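Local coordinates for maltose/maltodextrin-binding protein (Thermus thermophilus, PDB 2GH9) that probably serves as a periplasmic binding protein for maltodextrin uptake, and is here bound to the trisaccharide maltotriose in the cleft between its two lobes, at residues Phe198-Arg203 and Ser361-Ile366; Val217-Phe222 and Ile230-Trp235; Arg305-Lys310 and Lys314-Asp319. All coordinates share one frame; numbering follows the deposited sequence.

Interaction 1: residues Phe198-Arg203 and Ser361-Ile366; sequences FIKDLR and SNVKKI
Lys200 in helix 198-203 and Ser361, which sits just ahead of the helix that begins at Val363, are the closest backbone neighbours, 9.1 Å apart from CA to CA, so the backbones stand well apart and side chains bridge the gap. Lys200 does most of the reaching. Its chain runs out from the helix and then bends at the third torsion (chi3 74°), which swings the ammonium group onto Ser361. There NZ makes two hydrogen bonds with the same residue, one to Ser361 OG at 2.9 Å and one to Ser361 O at 3.0 Å. The second lies in the carbonyl plane on a lone pair, with a C=O...N angle of 124°. Pro359 O is a third acceptor for NZ. Three oxygens thus accept from the buried ammonium, and they probably help to stabilise its charge there. The hydroxyl is fixed in turn: while it accepts from the lysine, it is also hydrogen-bonded to Ala355 O, near the end of helix 341-357. Behind the polar tip, the aliphatic part of Lys200 runs alongside Val363, the two side chains pointing opposite ways, with Lys200 CD lying 3.8 Å from CG2 of the valine. Val363 also rests on Gln197 and Glu193, about one and two turns back along the lysine's own helix. Next to Ser361, Asn362 is the N-cap of the last helix. Its OD1 accepts from Lys365 N at 2.8 Å, although this donor stands well above the amide plane, 58° out of it. A buried lysine of helix 189-204 thus bonds the loop between helices 341-357 and 363-378, and an asparagine N-cap starts the latter, the C-terminal helix of this solute-binding protein fold.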
loop_
_atom_site.group_PDB
_atom_site.type_symbol
_atom_site.label_atom_id
_atom_site.label_comp_id
_atom_site.label_asym_id
_atom_site.label_seq_id
_atom_site.Cartn_x
_atom_site.Cartn_y
_atom_site.Cartn_z
ATOM N N PHE A 198 10.412 -19.462 -3.074
ATOM C CA PHE A 198 11.330 -18.413 -2.614
ATOM C C PHE A 198 10.915 -17.845 -1.246
ATOM O O PHE A 198 11.770 -17.641 -0.352
ATOM C CB PHE A 198 11.441 -17.277 -3.638
ATOM C CG PHE A 198 12.153 -16.079 -3.100
ATOM C CD1 PHE A 198 13.501 -16.141 -2.840
ATOM C CD2 PHE A 198 11.470 -14.909 -2.807
ATOM C CE1 PHE A 198 14.170 -15.067 -2.296
ATOM C CE2 PHE A 198 12.133 -13.828 -2.257
ATOM C CZ PHE A 198 13.486 -13.901 -2.015
ATOM N N ILE A 199 9.610 -17.581 -1.083
ATOM C CA ILE A 199 9.106 -17.098 0.199
ATOM C C ILE A 199 9.348 -18.148 1.292
ATOM O O ILE A 199 9.855 -17.810 2.354
ATOM C CB ILE A 199 7.631 -16.629 0.151
ATOM C CG1 ILE A 199 7.480 -15.431 -0.796
ATOM C CG2 ILE A 199 7.146 -16.261 1.572
ATOM C CD1 ILE A 199 6.075 -15.225 -1.371
ATOM N N LYS A 200 9.042 -19.412 1.023
ATOM C CA LYS A 200 9.439 -20.490 1.964
ATOM C C LYS A 200 10.922 -20.460 2.314
ATOM O O LYS A 200 11.296 -20.542 3.491
ATOM C CB LYS A 200 9.083 -21.868 1.422
ATOM C CG LYS A 200 7.651 -22.211 1.585
ATOM C CD LYS A 200 7.301 -23.578 0.948
ATOM C CE LYS A 200 7.822 -24.771 1.756
ATOM N NZ LYS A 200 7.433 -26.046 1.052
ATOM N N ASP A 201 11.757 -20.309 1.287
ATOM C CA ASP A 201 13.205 -20.322 1.449
ATOM C C ASP A 201 13.680 -19.208 2.347
ATOM O O ASP A 201 14.700 -19.353 3.001
ATOM C CB ASP A 201 13.935 -20.226 0.095
ATOM C CG ASP A 201 13.762 -21.464 -0.776
ATOM O OD1 ASP A 201 13.262 -22.506 -0.296
ATOM O OD2 ASP A 201 14.134 -21.392 -1.972
ATOM N N LEU A 202 12.967 -18.076 2.350
ATOM C CA LEU A 202 13.295 -16.951 3.230
ATOM C C LEU A 202 13.259 -17.397 4.702
ATOM O O LEU A 202 13.918 -16.818 5.550
ATOM C CB LEU A 202 12.332 -15.751 2.990
ATOM C CG LEU A 202 12.549 -14.902 1.714
ATOM C CD1 LEU A 202 11.493 -13.802 1.548
ATOM C CD2 LEU A 202 13.928 -14.266 1.707
ATOM N N ARG A 203 12.470 -18.421 4.993
ATOM C CA ARG A 203 12.427 -18.974 6.347
ATOM C C ARG A 203 13.295 -20.224 6.462
ATOM O O ARG A 203 14.177 -20.264 7.280
ATOM C CB ARG A 203 10.997 -19.296 6.749
ATOM C CG ARG A 203 10.841 -19.857 8.166
ATOM C CD ARG A 203 9.369 -19.892 8.541
ATOM N NE ARG A 203 8.877 -18.540 8.822
ATOM C CZ ARG A 203 7.596 -18.182 8.879
ATOM N NH1 ARG A 203 6.635 -19.065 8.668
ATOM N NH2 ARG A 203 7.275 -16.922 9.142
ATOM N N SER A 361 5.318 -28.275 2.728
ATOM C CA SER A 361 4.085 -27.808 2.112
ATOM C C SER A 361 4.121 -27.991 0.598
ATOM O O SER A 361 5.084 -27.604 -0.070
ATOM C CB SER A 361 3.822 -26.338 2.482
ATOM O OG SER A 361 4.768 -25.475 1.887
ATOM N N ASN A 362 3.071 -28.605 0.065
ATOM C CA ASN A 362 2.946 -28.830 -1.373
ATOM C C ASN A 362 2.605 -27.501 -2.047
ATOM O O ASN A 362 1.440 -27.124 -2.154
ATOM C CB ASN A 362 1.878 -29.893 -1.664
ATOM C CG ASN A 362 1.835 -30.312 -3.118
ATOM O OD1 ASN A 362 2.084 -29.527 -4.026
ATOM N ND2 ASN A 362 1.491 -31.566 -3.347
ATOM N N VAL A 363 3.646 -26.803 -2.491
ATOM C CA VAL A 363 3.502 -25.522 -3.180
ATOM C C VAL A 363 2.634 -25.640 -4.443
ATOM O O VAL A 363 1.809 -24.771 -4.731
ATOM C CB VAL A 363 4.898 -24.962 -3.540
ATOM C CG1 VAL A 363 4.789 -23.931 -4.587
ATOM C CG2 VAL A 363 5.594 -24.413 -2.292
ATOM N N LYS A 364 2.826 -26.727 -5.189
ATOM C CA LYS A 364 2.032 -27.027 -6.388
ATOM C C LYS A 364 0.518 -27.072 -6.114
ATOM O O LYS A 364 -0.269 -26.481 -6.851
ATOM C CB LYS A 364 2.493 -28.374 -6.978
ATOM C CG LYS A 364 1.920 -28.735 -8.354
ATOM C CD LYS A 364 2.968 -28.609 -9.474
ATOM C CE LYS A 364 2.733 -29.627 -10.572
ATOM N NZ LYS A 364 1.337 -29.602 -11.096
ATOM N N LYS A 365 0.120 -27.779 -5.066
ATOM C CA LYS A 365 -1.310 -27.941 -4.732
ATOM C C LYS A 365 -1.890 -26.694 -4.065
ATOM O O LYS A 365 -3.037 -26.318 -4.337
ATOM C CB LYS A 365 -1.533 -29.149 -3.821
ATOM C CG LYS A 365 -1.389 -30.495 -4.536
ATOM C CD LYS A 365 -1.737 -31.676 -3.610
ATOM C CE LYS A 365 -1.540 -33.024 -4.328
ATOM N NZ LYS A 365 -1.560 -34.197 -3.377
ATOM N N ILE A 366 -1.100 -26.080 -3.181
ATOM C CA ILE A 366 -1.462 -24.807 -2.538
ATOM C C ILE A 366 -1.837 -23.782 -3.607
ATOM O O ILE A 366 -2.906 -23.168 -3.532
ATOM C CB ILE A 366 -0.324 -24.271 -1.623
ATOM C CG1 ILE A 366 -0.214 -25.137 -0.365
ATOM C CG2 ILE A 366 -0.583 -22.796 -1.232
ATOM C CD1 ILE A 366 0.929 -24.808 0.548
#

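Interaction 2: residues Val217-Phe222 and Ile230-Trp235; sequences VADGAF and ILNGPW. With GLC (alpha-D-glucopyranose), chain B; GLC (alpha-D-glucopyranose), chain C.
Helix 215-224 packs on strand 227-232 through Ala218, Phe222 and Ile230, and beyond the strand's end the chain leads through Gly233 to a 3-10 turn that puts Trp235 in the maltotriose pocket. The axes of the short segments 217-222 and 230-232 come within 9.3 Å at an angle of 117°. Ile230 carries the apolar contact with two separate branches. Its CG1 arm, anti to the backbone N (chi1 -164°), sends CD1 against Ala218, 3.5 Å from Ala218 O and 4.0 Å from Ala218 CB. The other branch, CG2, lies over the face of the Phe222 ring, 4.0 Å from its centroid and displaced slightly toward the rim, a CH-pi contact. Farther along, Asp219 and Asn232 approach without a direct hydrogen bond, their carboxylate and amide planes nearly perpendicular. Tyr240 OH joins them, since it bonds both Asp219 OD1 and Asn232 ND2, and Tyr215 OH is a second partner of ND2. With its amide held on that side, Asn232 turns OD1 toward the pocket, where it receives weak hydrogen bonds from Gly233 N and from Trp235 NE1, the latter at 2.9 Å. This may help to orient the indole. One face of the indole lies against two linked glucose units, with C1 of the chain B glucose 3.7 Å and C4 of the chain C glucose 3.9 Å above its plane, both toward the rim. Gly233 CA packs against the opposite face. Such an aromatic platform for a sugar is familiar in carbohydrate-binding proteins. In the fold, the strand pairs with 116-120 through Ile230 and Asn232, Ile118 lies against Ile230 and Phe222, strand 149-150 adds Leu150 against Ala218, and helix 156-166 brings Tyr157 and Phe158 to Trp235.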
loop_
_atom_site.group_PDB
_atom_site.type_symbol
_atom_site.label_atom_id
_atom_site.label_comp_id
_atom_site.label_asym_id
_atom_site.label_seq_id
_atom_site.Cartn_x
_atom_site.Cartn_y
_atom_site.Cartn_z
ATOM N N VAL A 217 5.735 -6.973 14.300
ATOM C CA VAL A 217 7.014 -7.531 14.738
ATOM C C VAL A 217 8.152 -6.886 13.961
ATOM O O VAL A 217 9.122 -6.375 14.546
ATOM C CB VAL A 217 7.018 -9.064 14.567
ATOM C CG1 VAL A 217 8.404 -9.648 14.809
ATOM C CG2 VAL A 217 5.951 -9.717 15.483
ATOM N N ALA A 218 8.017 -6.863 12.632
ATOM C CA ALA A 218 9.068 -6.290 11.778
ATOM C C ALA A 218 9.156 -4.777 11.934
ATOM O O ALA A 218 10.246 -4.215 12.009
ATOM C CB ALA A 218 8.846 -6.677 10.308
ATOM N N ASP A 219 7.999 -4.118 11.965
ATOM C CA ASP A 219 7.971 -2.679 12.086
ATOM C C ASP A 219 8.521 -2.249 13.438
ATOM O O ASP A 219 9.276 -1.276 13.521
ATOM C CB ASP A 219 6.558 -2.153 11.907
ATOM C CG ASP A 219 6.518 -0.645 11.845
ATOM O OD1 ASP A 219 7.284 -0.059 11.055
ATOM O OD2 ASP A 219 5.724 -0.056 12.602
ATOM N N GLY A 220 8.127 -2.982 14.484
ATOM C CA GLY A 220 8.596 -2.702 15.859
ATOM C C GLY A 220 10.108 -2.794 15.951
ATOM O O GLY A 220 10.771 -1.882 16.448
ATOM N N ALA A 221 10.645 -3.888 15.412
ATOM C CA ALA A 221 12.083 -4.115 15.324
ATOM C C ALA A 221 12.879 -3.007 14.627
ATOM O O ALA A 221 13.940 -2.619 15.111
ATOM C CB ALA A 221 12.348 -5.472 14.672
ATOM N N PHE A 222 12.362 -2.460 13.521
ATOM C CA PHE A 222 13.058 -1.388 12.796
ATOM C C PHE A 222 13.046 -0.079 13.576
ATOM O O PHE A 222 14.075 0.604 13.671
ATOM C CB PHE A 222 12.446 -1.189 11.401
ATOM C CG PHE A 222 13.357 -0.494 10.414
ATOM C CD1 PHE A 222 14.358 -1.199 9.749
ATOM C CD2 PHE A 222 13.195 0.854 10.130
ATOM C CE1 PHE A 222 15.183 -0.570 8.816
ATOM C CE2 PHE A 222 14.015 1.498 9.205
ATOM C CZ PHE A 222 15.014 0.783 8.540
ATOM N N ILE A 230 14.228 -3.765 6.317
ATOM C CA ILE A 230 12.826 -4.141 6.268
ATOM C C ILE A 230 12.279 -3.916 4.851
ATOM O O ILE A 230 12.727 -3.044 4.143
ATOM C CB ILE A 230 11.998 -3.325 7.309
ATOM C CG1 ILE A 230 10.630 -3.960 7.556
ATOM C CG2 ILE A 230 11.908 -1.841 6.897
ATOM C CD1 ILE A 230 9.772 -3.220 8.635
ATOM N N LEU A 231 11.321 -4.726 4.460
ATOM C CA LEU A 231 10.522 -4.489 3.279
ATOM C C LEU A 231 9.246 -3.814 3.802
ATOM O O LEU A 231 8.412 -4.453 4.450
ATOM C CB LEU A 231 10.213 -5.800 2.563
ATOM C CG LEU A 231 9.434 -5.705 1.251
ATOM C CD1 LEU A 231 10.164 -4.880 0.161
ATOM C CD2 LEU A 231 9.087 -7.089 0.729
ATOM N N ASN A 232 9.128 -2.511 3.553
ATOM C CA ASN A 232 7.970 -1.727 3.994
ATOM C C ASN A 232 7.822 -0.461 3.120
ATOM O O ASN A 232 8.687 -0.154 2.313
ATOM C CB ASN A 232 8.141 -1.349 5.471
ATOM C CG ASN A 232 6.818 -1.105 6.179
ATOM O OD1 ASN A 232 5.735 -1.271 5.598
ATOM N ND2 ASN A 232 6.898 -0.752 7.465
ATOM N N GLY A 233 6.725 0.261 3.314
ATOM C CA GLY A 233 6.405 1.420 2.524
ATOM C C GLY A 233 6.399 2.726 3.293
ATOM O O GLY A 233 6.596 2.751 4.521
ATOM N N PRO A 234 6.147 3.823 2.569
ATOM C CA PRO A 234 6.346 5.171 3.112
ATOM C C PRO A 234 5.385 5.544 4.255
ATOM O O PRO A 234 5.661 6.480 4.997
ATOM C CB PRO A 234 6.157 6.075 1.880
ATOM C CG PRO A 234 5.353 5.284 0.945
ATOM C CD PRO A 234 5.713 3.860 1.163
ATOM N N TRP A 235 4.283 4.813 4.379
ATOM C CA TRP A 235 3.378 4.935 5.519
ATOM C C TRP A 235 4.041 4.720 6.870
ATOM O O TRP A 235 3.459 5.097 7.894
ATOM C CB TRP A 235 2.197 3.943 5.405
ATOM C CG TRP A 235 2.637 2.542 5.225
ATOM C CD1 TRP A 235 3.022 1.653 6.196
ATOM C CD2 TRP A 235 2.779 1.869 3.980
ATOM N NE1 TRP A 235 3.400 0.455 5.611
ATOM C CE2 TRP A 235 3.257 0.569 4.253
ATOM C CE3 TRP A 235 2.551 2.243 2.646
ATOM C CZ2 TRP A 235 3.473 -0.370 3.246
ATOM C CZ3 TRP A 235 2.762 1.307 1.653
ATOM C CH2 TRP A 235 3.234 0.018 1.961
HETATM C C1 GLC B . -0.268 -0.731 3.573
HETATM C C2 GLC B . -0.751 -0.192 2.239
HETATM C C3 GLC B . -2.038 -0.939 1.821
HETATM C C4 GLC B . -1.887 -2.452 1.858
HETATM C C5 GLC B . -1.311 -2.891 3.201
HETATM C C6 GLC B . -0.999 -4.393 3.197
HETATM O O2 GLC B . -1.043 1.203 2.359
HETATM O O3 GLC B . -2.447 -0.519 0.537
HETATM O O4 GLC B . -3.167 -3.077 1.636
HETATM O O5 GLC B . -0.104 -2.154 3.503
HETATM O O6 GLC B . -1.059 -4.959 4.509
HETATM C C1 GLC C . -1.307 1.366 8.331
HETATM C C2 GLC C . -0.913 2.282 7.174
HETATM C C3 GLC C . -1.336 1.654 5.860
HETATM C C4 GLC C . -0.698 0.263 5.729
HETATM C C5 GLC C . -1.093 -0.643 6.906
HETATM C C6 GLC C . -0.318 -1.975 6.877
HETATM O O1 GLC C . -2.729 1.364 8.436
HETATM O O2 GLC C . -1.484 3.598 7.343
HETATM O O3 GLC C . -0.989 2.481 4.737
HETATM O O4 GLC C . -1.229 -0.375 4.580
HETATM O O5 GLC C . -0.820 0.033 8.132
HETATM O O6 GLC C . -0.639 -2.804 8.010
#

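Interaction 3: residues Arg305-Lys310 and Lys314-Asp319; sequences RIPVSK and KQLEKD. With GLC (alpha-D-glucopyranose), chain C.
Pro307 and Leu316 form the inner, better buried side of this contact, whereas Lys310 and Lys314 form its solvent side. On the inner side the proline ring of the short strand 306-307 meets the leucine tip, Pro307 CG to Leu316 CD1 at 4.3 Å, a light apolar touch. Much of the packing there comes from other neighbours of Leu316, namely Asn300 and Gln301 of helix 293-302 and Val322 of helix 320-326. The outer side is held by a backbone hydrogen bond. Lys314 N donates to Lys310 O at 3.1 Å, nearly straight at 170°, closing a turn of helix 310-315. Both lysine side chains lead away from the contact: Lys310 NZ makes a weak hydrogen bond to Ala89 O, and exposed Lys314 is extended beyond CG. Ser309 OG bonds Ala312 N and Asp90 OD2, so the N-cap residue of helix 310-315 is also tied to helix 85-90. After the helix a type I turn runs from Leu316 to Asp319, closed by Asp319 N to Leu316 O at 2.9 Å, and Asp319 OD2 caps Val322 N of the next helix. At the other end of the strand, Arg305 reaches into the sugar cleft with its chain extended from CG to NE. Its NH2 bonds O2 of the chain C glucose at 2.9 Å, that oxygen lying in the guanidinium plane at the edge, and NH1 bonds O3 of the same ring at 3.0 Å. Salt bridges of NE to Glu13 and NH1 to Glu113 fix the rotation of the group. Charged side chains bonding adjacent sugar hydroxyls are common in periplasmic sugar-binding proteins, and this one lies just before strand 306-307, which leads through the N-cap Ser309 into helix 310-315.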
loop_
_atom_site.group_PDB
_atom_site.type_symbol
_atom_site.label_atom_id
_atom_site.label_comp_id
_atom_site.label_asym_id
_atom_site.label_seq_id
_atom_site.Cartn_x
_atom_site.Cartn_y
_atom_site.Cartn_z
ATOM N N ARG A 305 4.696 9.470 2.446
ATOM C CA ARG A 305 3.979 9.065 1.229
ATOM C C ARG A 305 4.105 10.172 0.177
ATOM O O ARG A 305 4.221 11.348 0.512
ATOM C CB ARG A 305 2.499 8.766 1.515
ATOM C CG ARG A 305 2.290 7.751 2.626
ATOM C CD ARG A 305 0.872 7.403 2.745
ATOM N NE ARG A 305 0.494 7.020 4.103
ATOM C CZ ARG A 305 -0.270 5.985 4.406
ATOM N NH1 ARG A 305 -0.751 5.174 3.459
ATOM N NH2 ARG A 305 -0.571 5.751 5.665
ATOM N N ILE A 306 4.130 9.780 -1.080
ATOM C CA ILE A 306 4.572 10.690 -2.149
ATOM C C ILE A 306 3.366 11.415 -2.741
ATOM O O ILE A 306 2.410 10.765 -3.136
ATOM C CB ILE A 306 5.334 9.915 -3.247
ATOM C CG1 ILE A 306 6.447 9.040 -2.623
ATOM C CG2 ILE A 306 5.914 10.872 -4.345
ATOM C CD1 ILE A 306 7.320 9.770 -1.575
ATOM N N PRO A 307 3.392 12.761 -2.799
ATOM C CA PRO A 307 2.280 13.472 -3.481
ATOM C C PRO A 307 1.988 12.981 -4.898
ATOM O O PRO A 307 2.909 12.641 -5.641
ATOM C CB PRO A 307 2.764 14.927 -3.514
ATOM C CG PRO A 307 3.627 15.033 -2.294
ATOM C CD PRO A 307 4.359 13.707 -2.224
ATOM N N VAL A 308 0.710 12.913 -5.262
ATOM C CA VAL A 308 0.337 12.624 -6.644
ATOM C C VAL A 308 0.158 13.934 -7.465
ATOM O O VAL A 308 -0.173 13.891 -8.653
ATOM C CB VAL A 308 -0.918 11.740 -6.737
ATOM C CG1 VAL A 308 -0.641 10.363 -6.074
ATOM C CG2 VAL A 308 -2.094 12.423 -6.106
ATOM N N SER A 309 0.369 15.075 -6.812
ATOM C CA SER A 309 0.426 16.367 -7.507
ATOM C C SER A 309 1.764 16.492 -8.237
ATOM O O SER A 309 2.812 16.518 -7.605
ATOM C CB SER A 309 0.254 17.516 -6.507
ATOM O OG SER A 309 0.606 18.777 -7.052
ATOM N N LYS A 310 1.723 16.569 -9.569
ATOM C CA LYS A 310 2.938 16.855 -10.355
ATOM C C LYS A 310 3.723 18.022 -9.768
ATOM O O LYS A 310 4.922 17.921 -9.507
ATOM C CB LYS A 310 2.590 17.198 -11.798
ATOM C CG LYS A 310 2.058 16.057 -12.639
ATOM C CD LYS A 310 1.860 16.552 -14.065
ATOM C CE LYS A 310 0.771 15.801 -14.815
ATOM N NZ LYS A 310 0.353 16.498 -16.092
ATOM N N LYS A 314 7.590 17.791 -7.975
ATOM C CA LYS A 314 8.759 18.520 -8.478
ATOM C C LYS A 314 9.355 19.377 -7.368
ATOM O O LYS A 314 10.568 19.503 -7.257
ATOM C CB LYS A 314 8.375 19.411 -9.666
ATOM C CG LYS A 314 9.559 20.044 -10.380
ATOM C CD LYS A 314 9.091 21.129 -11.332
ATOM C CE LYS A 314 10.152 21.494 -12.371
ATOM N NZ LYS A 314 9.586 22.303 -13.512
ATOM N N GLN A 315 8.486 19.944 -6.541
ATOM C CA GLN A 315 8.918 20.750 -5.411
ATOM C C GLN A 315 9.807 19.939 -4.443
ATOM O O GLN A 315 10.812 20.454 -3.927
ATOM C CB GLN A 315 7.696 21.339 -4.708
ATOM C CG GLN A 315 8.020 22.216 -3.506
ATOM C CD GLN A 315 6.774 22.794 -2.862
ATOM O OE1 GLN A 315 5.730 22.981 -3.516
ATOM N NE2 GLN A 315 6.873 23.080 -1.567
ATOM N N LEU A 316 9.474 18.662 -4.248
ATOM C CA LEU A 316 10.255 17.789 -3.378
ATOM C C LEU A 316 11.247 16.895 -4.136
ATOM O O LEU A 316 11.688 15.871 -3.619
ATOM C CB LEU A 316 9.303 16.913 -2.548
ATOM C CG LEU A 316 8.366 17.611 -1.568
ATOM C CD1 LEU A 316 7.388 16.611 -0.984
ATOM C CD2 LEU A 316 9.175 18.307 -0.457
ATOM N N GLU A 317 11.604 17.280 -5.353
ATOM C CA GLU A 317 12.436 16.440 -6.209
ATOM C C GLU A 317 13.709 15.971 -5.503
ATOM O O GLU A 317 14.160 14.840 -5.723
ATOM C CB GLU A 317 12.792 17.177 -7.504
ATOM C CG GLU A 317 13.483 16.286 -8.534
ATOM C CD GLU A 317 13.855 17.000 -9.812
ATOM O OE1 GLU A 317 13.637 18.227 -9.906
ATOM O OE2 GLU A 317 14.389 16.321 -10.726
ATOM N N LYS A 318 14.264 16.837 -4.655
ATOM C CA LYS A 318 15.517 16.580 -3.948
ATOM C C LYS A 318 15.339 16.027 -2.538
ATOM O O LYS A 318 16.327 15.676 -1.900
ATOM C CB LYS A 318 16.371 17.859 -3.878
ATOM C CG LYS A 318 16.890 18.323 -5.209
ATOM C CD LYS A 318 17.895 19.458 -5.025
ATOM C CE LYS A 318 18.519 19.873 -6.351
ATOM N NZ LYS A 318 19.794 20.656 -6.157
ATOM N N ASP A 319 14.101 15.965 -2.038
ATOM C CA ASP A 319 13.845 15.288 -0.773
ATOM C C ASP A 319 14.292 13.823 -0.909
ATOM O O ASP A 319 14.046 13.186 -1.932
ATOM C CB ASP A 319 12.374 15.393 -0.343
ATOM C CG ASP A 319 12.104 14.678 0.969
ATOM O OD1 ASP A 319 12.191 15.302 2.045
ATOM O OD2 ASP A 319 11.845 13.459 0.933
HETATM C C1 GLC C . -1.307 1.366 8.331
HETATM C C2 GLC C . -0.913 2.282 7.174
HETATM C C3 GLC C . -1.336 1.654 5.860
HETATM C C4 GLC C . -0.698 0.263 5.729
HETATM C C5 GLC C . -1.093 -0.643 6.906
HETATM C C6 GLC C . -0.318 -1.975 6.877
HETATM O O1 GLC C . -2.729 1.364 8.436
HETATM O O2 GLC C . -1.484 3.598 7.343
HETATM O O3 GLC C . -0.989 2.481 4.737
HETATM O O4 GLC C . -1.229 -0.375 4.580
HETATM O O5 GLC C . -0.820 0.033 8.132
HETATM O O6 GLC C . -0.639 -2.804 8.010
#

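Overall arrangement
Following the chain from the N terminus, the first of these segments met is on helix 189-204, the opening side of interaction 1, whose loop closes only at Ser361-Ile366, at the start of the last helix. Both other contacts lie within this long loop, one after the other. Interaction 2 comes directly, as helix 215-224 follows and a tight return to strand 227-232 closes it. Interaction 3 closes later, over just three intervening residues. Interactions 2 and 3 meet at the sugar: Trp235 CB packs 3.3 Å from Arg305 NH2, and both touch the chain C glucose, joining the four-stranded sheet to the larger one. Interaction 1 lies about 38 Å from interaction 3, centre to centre.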